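Local coordinates for uncharacterized protein (Legionella pneumophila subsp. pneumophila str. Philadelphia 1, PDB 4EZI), which is of unknown function but adopts the alpha/beta-hydrolase fold and may be a serine hydrolase, perhaps a lipase, at residues F209-E213 / D318-P322; A223-Y227 / I251-M255; E241-Y247 / L274-F280. All blocks are in the same frame, centred on the assembly; numbering follows the deposited sequence.

Contact 1 of 3, residues F209-E213 / D318-P322; sequences FVMLE and DRDVP
F209, on the last turn of a helix, lays its ring between P322 and R319 of loop 318-322. Its CG is turned anti to the backbone N (chi1 -165°), which carries the ring off the helix surface toward the loop. P322 lies over one face, its CB in CH-pi contact 3.9 Å from the F209 ring centroid; the compact, apolar proline ring offers a C-H to an aromatic face. The far end of the phenyl ring runs under the guanidinium of R319, where F209 CE1 comes within 3.6 Å of R319 NH2. Ring and guanidinium planes stand 61° apart, so the ring meets the face of the cation with its CZ end without stacking flat. At the ring's edge, F209 CZ lies 3.5 Å from the carbonyl O of D318.

R319 is bent at chi2 and chi3, which folds its chain back across F209 and delivers NH2 to E213, the residue that leaves the helix. The R319 NH2 to E213 OE1 salt bridge is 3.0 Å long. Its acceptor lies in the guanidinium plane, but the carboxylate is approached from above its own plane, and the bond is bent (136°). A water on R319 NH1 adds a weak bond to the same OE1. Away from the salt bridge, V210 CG2 rests 3.6 Å from D320 O.

D318 OD1 accepts D320 N at 2.7 Å, an Asx turn, and V321 N at 3.0 Å, which completes an Asx motif. Its OD2 bonds to H351 ND1, consistent with the acid of a Ser-His-Asp triad. D320 OD2 makes a salt bridge to R217 and a hydrogen bond to Y221. The loop joins strand 310-314 of the central sheet to helix 323-334, while helix 203-212 packs through V210 against helix 218-233.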
loop_
_atom_site.group_PDB
_atom_site.type_symbol
_atom_site.label_atom_id
_atom_site.label_comp_id
_atom_site.label_asym_id
_atom_site.label_seq_id
_atom_site.Cartn_x
_atom_site.Cartn_y
_atom_site.Cartn_z
ATOM N N PHE A 209 12.904 10.130 11.160
ATOM C CA PHE A 209 13.453 8.801 11.094
ATOM C C PHE A 209 14.164 8.573 9.750
ATOM O O PHE A 209 15.261 8.036 9.709
ATOM C CB PHE A 209 12.321 7.816 11.334
ATOM C CG PHE A 209 12.760 6.426 11.635
ATOM C CD1 PHE A 209 13.310 6.138 12.870
ATOM C CD2 PHE A 209 12.618 5.414 10.719
ATOM C CE1 PHE A 209 13.659 4.869 13.210
ATOM C CE2 PHE A 209 12.953 4.136 11.043
ATOM C CZ PHE A 209 13.478 3.854 12.304
ATOM N N VAL A 210 13.522 8.969 8.659
ATOM C CA VAL A 210 14.047 8.660 7.341
ATOM C C VAL A 210 15.222 9.581 7.005
ATOM O O VAL A 210 16.201 9.156 6.409
ATOM C CB VAL A 210 12.911 8.661 6.287
ATOM C CG1 VAL A 210 13.429 8.302 4.928
ATOM C CG2 VAL A 210 11.803 7.676 6.691
HETATM N N MSE A 211 15.144 10.856 7.399
HETATM C CA MSE A 211 16.229 11.788 7.095
HETATM C C MSE A 211 17.437 11.606 7.995
HETATM O O MSE A 211 18.557 11.726 7.525
HETATM C CB MSE A 211 15.745 13.219 7.221
HETATM C CG MSE A 211 14.771 13.629 6.151
HETATM SE SE MSE A 211 14.671 15.542 5.937
HETATM C CE MSE A 211 14.168 15.599 4.071
ATOM N N LEU A 212 17.199 11.367 9.296
ATOM C CA LEU A 212 18.294 11.369 10.295
ATOM C C LEU A 212 18.660 10.020 10.870
ATOM O O LEU A 212 19.740 9.896 11.444
ATOM C CB LEU A 212 17.959 12.311 11.451
ATOM C CG LEU A 212 17.844 13.782 11.093
ATOM C CD1 LEU A 212 17.310 14.575 12.272
ATOM C CD2 LEU A 212 19.196 14.363 10.636
ATOM N N GLU A 213 17.824 9.005 10.682
ATOM C CA GLU A 213 18.195 7.626 11.006
ATOM C C GLU A 213 18.018 6.762 9.739
ATOM O O GLU A 213 17.305 5.761 9.747
ATOM C CB GLU A 213 17.346 7.098 12.134
ATOM C CG GLU A 213 17.424 7.968 13.367
ATOM C CD GLU A 213 16.700 7.355 14.535
ATOM O OE1 GLU A 213 17.074 6.238 14.958
ATOM O OE2 GLU A 213 15.739 7.972 15.000
ATOM N N ASP A 318 12.142 -2.306 12.699
ATOM C CA ASP A 318 12.059 -1.552 11.448
ATOM C C ASP A 318 13.052 -0.390 11.420
ATOM O O ASP A 318 13.042 0.430 12.334
ATOM C CB ASP A 318 10.641 -1.013 11.253
ATOM C CG ASP A 318 10.251 -0.946 9.786
ATOM O OD1 ASP A 318 11.022 -0.349 8.997
ATOM O OD2 ASP A 318 9.209 -1.518 9.416
ATOM N N ARG A 319 13.864 -0.349 10.368
ATOM C CA ARG A 319 14.766 0.758 10.098
ATOM C C ARG A 319 14.300 1.593 8.907
ATOM O O ARG A 319 15.007 2.504 8.489
ATOM C CB ARG A 319 16.207 0.276 9.930
ATOM C CG ARG A 319 16.770 -0.521 11.097
ATOM C CD ARG A 319 16.497 0.097 12.438
ATOM N NE ARG A 319 16.917 1.478 12.592
ATOM C CZ ARG A 319 16.552 2.289 13.600
ATOM N NH1 ARG A 319 15.723 1.870 14.556
ATOM N NH2 ARG A 319 16.991 3.551 13.635
ATOM N N ASP A 320 13.119 1.270 8.367
ATOM C CA ASP A 320 12.571 2.039 7.236
ATOM C C ASP A 320 11.491 3.026 7.643
ATOM O O ASP A 320 11.441 4.128 7.089
ATOM C CB ASP A 320 11.964 1.135 6.178
ATOM C CG ASP A 320 12.974 0.374 5.354
ATOM O OD1 ASP A 320 14.054 0.025 5.857
ATOM O OD2 ASP A 320 12.662 0.126 4.166
ATOM N N VAL A 321 10.605 2.618 8.549
ATOM C CA VAL A 321 9.542 3.460 9.082
ATOM C C VAL A 321 9.503 3.307 10.607
ATOM O O VAL A 321 9.710 2.209 11.119
ATOM C CB VAL A 321 8.158 3.161 8.468
ATOM C CG1 VAL A 321 8.150 3.465 6.965
ATOM C CG2 VAL A 321 7.799 1.766 8.719
ATOM N N PRO A 322 9.254 4.398 11.334
ATOM C CA PRO A 322 9.454 4.380 12.774
ATOM C C PRO A 322 8.344 3.653 13.504
ATOM O O PRO A 322 7.169 4.014 13.398
ATOM C CB PRO A 322 9.464 5.860 13.149
ATOM C CG PRO A 322 8.643 6.520 12.101
ATOM C CD PRO A 322 8.926 5.744 10.842
HETATM O O HOH W 1 15.045 5.219 7.894
HETATM O O HOH W 2 15.134 3.957 16.655
#

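Contact 2 of 3, residues A223-Y227 / I251-M255; sequences AYFFY and IPELM
Y227 CD2 packs 3.9 Å from M255 CB where helix 218-233 meets the end of helix 247-254, within the helical insertion of this alpha/beta-hydrolase fold. Among the other apolar contacts, A223, small enough to let the other helix come close, touches I251 CD1 with its CB at 3.7 Å and also M255 CE; I251 CG2 in turn lies 3.9 Å from Y227 CB.

Two ring contacts follow. The Y227 ring, its CG anti to the backbone N (chi1 175°), reaches across to P252 and takes the proline CA over one face, 4.1 Å from the ring centroid, a CH-pi contact. Proline fits here because its compact ring lies against the tyrosine, with CG 3.6 Å from Y227 CE1; P252 N, with no hydrogen, cannot bond to the preceding turn, and the helix is kinked there. M255, a selenomethionine bent at chi2, brings SE 4.3 Å from the Y224 ring centroid, an oblique Met-aromatic contact. That flexible chain can settle against a buried ring held at its far end by Y224 OH bonding to R84 O.

Polar contact is left to a single water, 2.7 Å from Y227 OH and donating to P252 O at 2.6 Å.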
loop_
_atom_site.group_PDB
_atom_site.type_symbol
_atom_site.label_atom_id
_atom_site.label_comp_id
_atom_site.label_asym_id
_atom_site.label_seq_id
_atom_site.Cartn_x
_atom_site.Cartn_y
_atom_site.Cartn_z
ATOM N N ALA A 223 13.791 10.750 -2.154
ATOM C CA ALA A 223 13.914 11.238 -3.532
ATOM C C ALA A 223 12.565 11.070 -4.273
ATOM O O ALA A 223 12.055 12.007 -4.896
ATOM C CB ALA A 223 15.016 10.469 -4.240
ATOM N N TYR A 224 11.983 9.887 -4.147
ATOM C CA TYR A 224 10.700 9.609 -4.802
ATOM C C TYR A 224 9.616 10.547 -4.285
ATOM O O TYR A 224 8.827 11.130 -5.035
ATOM C CB TYR A 224 10.340 8.144 -4.542
ATOM C CG TYR A 224 9.322 7.425 -5.404
ATOM C CD1 TYR A 224 8.808 7.953 -6.578
ATOM C CD2 TYR A 224 8.947 6.142 -5.070
ATOM C CE1 TYR A 224 7.989 7.198 -7.399
ATOM C CE2 TYR A 224 8.121 5.373 -5.906
ATOM C CZ TYR A 224 7.639 5.906 -7.055
ATOM O OH TYR A 224 6.855 5.152 -7.894
ATOM N N PHE A 225 9.561 10.705 -2.963
ATOM C CA PHE A 225 8.513 11.474 -2.359
ATOM C C PHE A 225 8.540 12.940 -2.789
ATOM O O PHE A 225 7.543 13.489 -3.229
ATOM C CB PHE A 225 8.569 11.375 -0.814
ATOM C CG PHE A 225 7.463 12.145 -0.146
ATOM C CD1 PHE A 225 6.175 11.636 -0.129
ATOM C CD2 PHE A 225 7.677 13.401 0.385
ATOM C CE1 PHE A 225 5.128 12.337 0.397
ATOM C CE2 PHE A 225 6.613 14.109 0.925
ATOM C CZ PHE A 225 5.345 13.570 0.931
ATOM N N PHE A 226 9.688 13.585 -2.637
ATOM C CA PHE A 226 9.757 15.001 -2.968
ATOM C C PHE A 226 9.740 15.256 -4.465
ATOM O O PHE A 226 9.193 16.263 -4.919
ATOM C CB PHE A 226 10.923 15.695 -2.245
ATOM C CG PHE A 226 10.686 15.824 -0.766
ATOM C CD1 PHE A 226 9.731 16.706 -0.290
ATOM C CD2 PHE A 226 11.374 15.055 0.119
ATOM C CE1 PHE A 226 9.478 16.823 1.078
ATOM C CE2 PHE A 226 11.138 15.168 1.488
ATOM C CZ PHE A 226 10.186 16.039 1.962
ATOM N N TYR A 227 10.309 14.345 -5.266
ATOM C CA TYR A 227 10.217 14.497 -6.717
ATOM C C TYR A 227 8.754 14.437 -7.166
ATOM O O TYR A 227 8.274 15.277 -7.944
ATOM C CB TYR A 227 11.084 13.451 -7.424
ATOM C CG TYR A 227 10.947 13.479 -8.916
ATOM C CD1 TYR A 227 11.196 14.624 -9.642
ATOM C CD2 TYR A 227 10.535 12.369 -9.613
ATOM C CE1 TYR A 227 11.045 14.668 -11.027
ATOM C CE2 TYR A 227 10.379 12.395 -10.989
ATOM C CZ TYR A 227 10.619 13.558 -11.695
ATOM O OH TYR A 227 10.466 13.594 -13.073
ATOM N N ILE A 251 17.701 12.275 -10.275
ATOM C CA ILE A 251 16.507 11.690 -9.700
ATOM C C ILE A 251 15.365 11.532 -10.721
ATOM O O ILE A 251 14.753 10.466 -10.795
ATOM C CB ILE A 251 16.101 12.408 -8.396
ATOM C CG1 ILE A 251 17.127 12.049 -7.308
ATOM C CG2 ILE A 251 14.657 12.079 -7.975
ATOM C CD1 ILE A 251 17.069 12.894 -6.070
ATOM N N PRO A 252 15.086 12.574 -11.517
ATOM C CA PRO A 252 14.045 12.370 -12.551
ATOM C C PRO A 252 14.306 11.205 -13.495
ATOM O O PRO A 252 13.369 10.497 -13.869
ATOM C CB PRO A 252 14.025 13.709 -13.299
ATOM C CG PRO A 252 14.454 14.706 -12.264
ATOM C CD PRO A 252 15.472 13.993 -11.394
ATOM N N GLU A 253 15.568 10.970 -13.837
ATOM C CA GLU A 253 15.941 9.819 -14.656
ATOM C C GLU A 253 15.697 8.496 -13.911
ATOM O O GLU A 253 15.071 7.557 -14.425
ATOM C CB GLU A 253 17.429 9.821 -15.054
ATOM C CG GLU A 253 18.068 11.060 -15.683
ATOM C CD GLU A 253 19.610 10.979 -15.617
ATOM O OE1 GLU A 253 20.154 9.863 -15.779
ATOM O OE2 GLU A 253 20.291 12.006 -15.390
ATOM N N LEU A 254 16.182 8.419 -12.682
ATOM C CA LEU A 254 16.036 7.203 -11.886
ATOM C C LEU A 254 14.589 6.840 -11.641
ATOM O O LEU A 254 14.276 5.653 -11.480
ATOM C CB LEU A 254 16.736 7.341 -10.545
ATOM C CG LEU A 254 18.256 7.504 -10.599
ATOM C CD1 LEU A 254 18.794 7.820 -9.197
ATOM C CD2 LEU A 254 18.961 6.302 -11.224
HETATM N N MSE A 255 13.721 7.861 -11.570
HETATM C CA MSE A 255 12.320 7.648 -11.279
HETATM C C MSE A 255 11.437 7.529 -12.502
HETATM O O MSE A 255 10.238 7.674 -12.386
HETATM C CB MSE A 255 11.783 8.744 -10.328
HETATM C CG MSE A 255 12.554 8.889 -9.031
HETATM SE SE MSE A 255 12.385 7.379 -7.907
HETATM C CE MSE A 255 13.999 7.653 -6.799
HETATM O O HOH W 3 10.963 11.264 -14.323
#

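Contact 3 of 3, residues E241-Y247 / L274-F280; sequences EIFAPPY and LIFQPKF
F243 and F276 face each other backbone to backbone, CA to CA 4.3 Å, in a single antiparallel bridge of the non-hydrogen-bonded kind. The flanking residues make the bonds: Q277 N donates to I242 O and A244 N to I275 O, each at 2.9 Å. Both donors come in from above the carbonyl planes, and the same two oxygens receive CA-H contacts from F276 and F243. A water links F243 O to Q277 NE2. The two phenyl rings leave the bridge side by side, their planes only 20° apart but slid until they barely overlap; CE1 of F243 and CE1 of F276 meet at 3.6 Å.

On one flank I275 drives its CG2 straight onto the face of Y247, 3.8 Å from the ring centroid, while P246 CD sits toward the rim of the opposite face. I275 CG1 lies between backbone N and carbonyl carbon (chi1 72°), which aims CG2 at that ring. On the other, I242 CG2 sits over the F280 ring in a further CH-pi contact, doubtful in detail because F280 takes two conformers. Branched side chains suit ring faces.

The bridge ties two loop segments of the helical insertion of this alpha/beta hydrolase. Further out, I251 of helix 247-254 touches F243 and I275, L222 touches F276, and E241 OE1 is hydrogen-bonded to S237 while OE2 forms a salt bridge with R290.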
loop_
_atom_site.group_PDB
_atom_site.type_symbol
_atom_site.label_atom_id
_atom_site.label_comp_id
_atom_site.label_asym_id
_atom_site.label_seq_id
_atom_site.Cartn_x
_atom_site.Cartn_y
_atom_site.Cartn_z
ATOM N N GLU A 241 15.590 23.973 -5.705
ATOM C CA GLU A 241 15.449 24.376 -4.311
ATOM C C GLU A 241 15.552 23.134 -3.413
ATOM O O GLU A 241 16.065 23.207 -2.297
ATOM C CB GLU A 241 14.095 25.071 -4.089
ATOM C CG GLU A 241 13.889 25.434 -2.624
ATOM C CD GLU A 241 12.598 26.172 -2.269
ATOM O OE1 GLU A 241 11.850 26.615 -3.177
ATOM O OE2 GLU A 241 12.376 26.346 -1.034
ATOM N N ILE A 242 15.021 22.009 -3.893
ATOM C CA ILE A 242 14.925 20.772 -3.134
ATOM C C ILE A 242 16.227 19.984 -3.214
ATOM O O ILE A 242 16.855 19.681 -2.189
ATOM C CB ILE A 242 13.740 19.926 -3.660
ATOM C CG1 ILE A 242 12.419 20.695 -3.559
ATOM C CG2 ILE A 242 13.668 18.606 -2.926
ATOM C CD1 ILE A 242 11.292 20.024 -4.254
ATOM N N PHE A 243 16.645 19.640 -4.434
ATOM C CA PHE A 243 17.698 18.661 -4.676
ATOM C C PHE A 243 19.002 19.327 -5.055
ATOM O O PHE A 243 19.063 20.151 -5.975
ATOM C CB PHE A 243 17.293 17.697 -5.801
ATOM C CG PHE A 243 16.106 16.842 -5.461
ATOM C CD1 PHE A 243 16.145 15.953 -4.387
ATOM C CD2 PHE A 243 14.972 16.879 -6.243
ATOM C CE1 PHE A 243 15.052 15.150 -4.093
ATOM C CE2 PHE A 243 13.880 16.098 -5.947
ATOM C CZ PHE A 243 13.933 15.206 -4.889
ATOM N N ALA A 244 20.073 18.934 -4.364
ATOM C CA ALA A 244 21.437 19.363 -4.674
ATOM C C ALA A 244 21.925 18.697 -5.950
ATOM O O ALA A 244 21.537 17.579 -6.273
ATOM C CB ALA A 244 22.365 18.995 -3.535
ATOM N N PRO A 245 22.808 19.369 -6.699
ATOM C CA PRO A 245 23.312 18.780 -7.928
ATOM C C PRO A 245 24.261 17.623 -7.608
ATOM O O PRO A 245 24.975 17.673 -6.611
ATOM C CB PRO A 245 24.033 19.934 -8.616
ATOM C CG PRO A 245 24.485 20.784 -7.463
ATOM C CD PRO A 245 23.370 20.712 -6.465
ATOM N N PRO A 246 24.319 16.619 -8.497
ATOM C CA PRO A 246 23.541 16.465 -9.733
ATOM C C PRO A 246 22.213 15.715 -9.538
ATOM O O PRO A 246 21.592 15.321 -10.518
ATOM C CB PRO A 246 24.480 15.623 -10.582
ATOM C CG PRO A 246 25.070 14.651 -9.554
ATOM C CD PRO A 246 25.265 15.495 -8.303
ATOM N N TYR A 247 21.790 15.522 -8.297
ATOM C CA TYR A 247 20.580 14.758 -7.996
ATOM C C TYR A 247 19.313 15.411 -8.505
ATOM O O TYR A 247 18.325 14.735 -8.802
ATOM C CB TYR A 247 20.485 14.472 -6.486
ATOM C CG TYR A 247 21.721 13.734 -6.034
ATOM C CD1 TYR A 247 21.928 12.419 -6.415
ATOM C CD2 TYR A 247 22.729 14.370 -5.300
ATOM C CE1 TYR A 247 23.081 11.739 -6.068
ATOM C CE2 TYR A 247 23.874 13.694 -4.944
ATOM C CZ TYR A 247 24.046 12.377 -5.347
ATOM O OH TYR A 247 25.194 11.700 -4.991
ATOM N N LEU A 274 22.653 14.225 1.600
ATOM C CA LEU A 274 23.534 14.554 0.463
ATOM C C LEU A 274 22.736 14.843 -0.812
ATOM O O LEU A 274 23.277 15.494 -1.714
ATOM C CB LEU A 274 24.552 13.437 0.230
ATOM C CG LEU A 274 25.645 13.318 1.281
ATOM C CD1 LEU A 274 26.400 12.021 1.089
ATOM C CD2 LEU A 274 26.564 14.541 1.225
ATOM N N ILE A 275 21.474 14.424 -0.904
ATOM C CA ILE A 275 20.695 14.729 -2.118
ATOM C C ILE A 275 19.953 16.053 -2.041
ATOM O O ILE A 275 19.385 16.482 -3.035
ATOM C CB ILE A 275 19.734 13.603 -2.550
ATOM C CG1 ILE A 275 18.521 13.457 -1.615
ATOM C CG2 ILE A 275 20.542 12.302 -2.774
ATOM C CD1 ILE A 275 17.405 12.593 -2.207
ATOM N N PHE A 276 19.944 16.698 -0.871
ATOM C CA PHE A 276 19.136 17.902 -0.681
ATOM C C PHE A 276 19.982 19.131 -0.504
ATOM O O PHE A 276 21.061 19.094 0.075
ATOM C CB PHE A 276 18.251 17.764 0.576
ATOM C CG PHE A 276 17.174 16.718 0.446
ATOM C CD1 PHE A 276 16.130 16.910 -0.424
ATOM C CD2 PHE A 276 17.231 15.533 1.181
ATOM C CE1 PHE A 276 15.146 15.955 -0.574
ATOM C CE2 PHE A 276 16.265 14.580 1.024
ATOM C CZ PHE A 276 15.212 14.774 0.162
ATOM N N GLN A 277 19.442 20.269 -0.914
ATOM C CA GLN A 277 19.997 21.538 -0.450
ATOM C C GLN A 277 19.828 21.613 1.070
ATOM O O GLN A 277 18.779 21.282 1.580
ATOM C CB GLN A 277 19.298 22.720 -1.094
ATOM C CG GLN A 277 19.749 22.961 -2.535
ATOM C CD GLN A 277 21.258 23.310 -2.624
ATOM O OE1 GLN A 277 21.829 23.792 -1.636
ATOM N NE2 GLN A 277 21.880 23.075 -3.770
ATOM N N PRO A 278 20.858 22.073 1.804
ATOM C CA PRO A 278 20.719 22.108 3.262
ATOM C C PRO A 278 19.574 22.973 3.794
ATOM O O PRO A 278 18.942 22.608 4.767
ATOM C CB PRO A 278 22.073 22.644 3.727
ATOM C CG PRO A 278 23.020 22.214 2.712
ATOM C CD PRO A 278 22.260 22.244 1.397
ATOM N N LYS A 279 19.311 24.093 3.144
ATOM C CA LYS A 279 18.222 24.893 3.600
ATOM C C LYS A 279 16.949 24.036 3.621
ATOM O O LYS A 279 16.302 23.939 4.662
ATOM C CB LYS A 279 18.061 26.133 2.739
ATOM C CG LYS A 279 16.959 27.020 3.244
ATOM C CD LYS A 279 16.849 28.243 2.378
ATOM C CE LYS A 279 15.494 28.944 2.453
ATOM N NZ LYS A 279 15.054 29.306 3.818
ATOM N N PHE A 280 16.613 23.416 2.480
ATOM C CA PHE A 280 15.382 22.626 2.312
ATOM C C PHE A 280 15.204 21.482 3.323
ATOM O O PHE A 280 14.158 21.345 3.966
ATOM C CB PHE A 280 15.351 22.012 0.903
ATOM C CG PHE A 280 14.135 21.185 0.646
ATOM C CD1 PHE A 280 12.973 21.792 0.203
ATOM C CD2 PHE A 280 14.124 19.809 0.885
ATOM C CE1 PHE A 280 11.851 21.069 -0.021
ATOM C CE2 PHE A 280 12.972 19.074 0.679
ATOM C CZ PHE A 280 11.835 19.708 0.219
HETATM O O HOH W 4 16.708 25.097 -0.372
HETATM O O HOH W 5 20.249 22.535 -6.047
#

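All three contacts belong to, or border, the helical insertion between strands 193-197 and 310-314 of the central sheet. Contact 1 closes the long excursion and encloses the other two, whose segments alternate along the chain. Contacts 2 and 3 have centres about 12 Å apart and meet where I251 touches F243 and F226 touches F280. Contact 1 lies about 19 Å from either centre, touching both, in one of the two conformers of selenomethionine M211, through its CE, which reaches F226 and F276. Helices 203-212, 218-233 and 247-254 are thus packed into one unit. Contact 1 joins it to the loop bearing the probable triad acid, a placement consistent with a lid beside the active site.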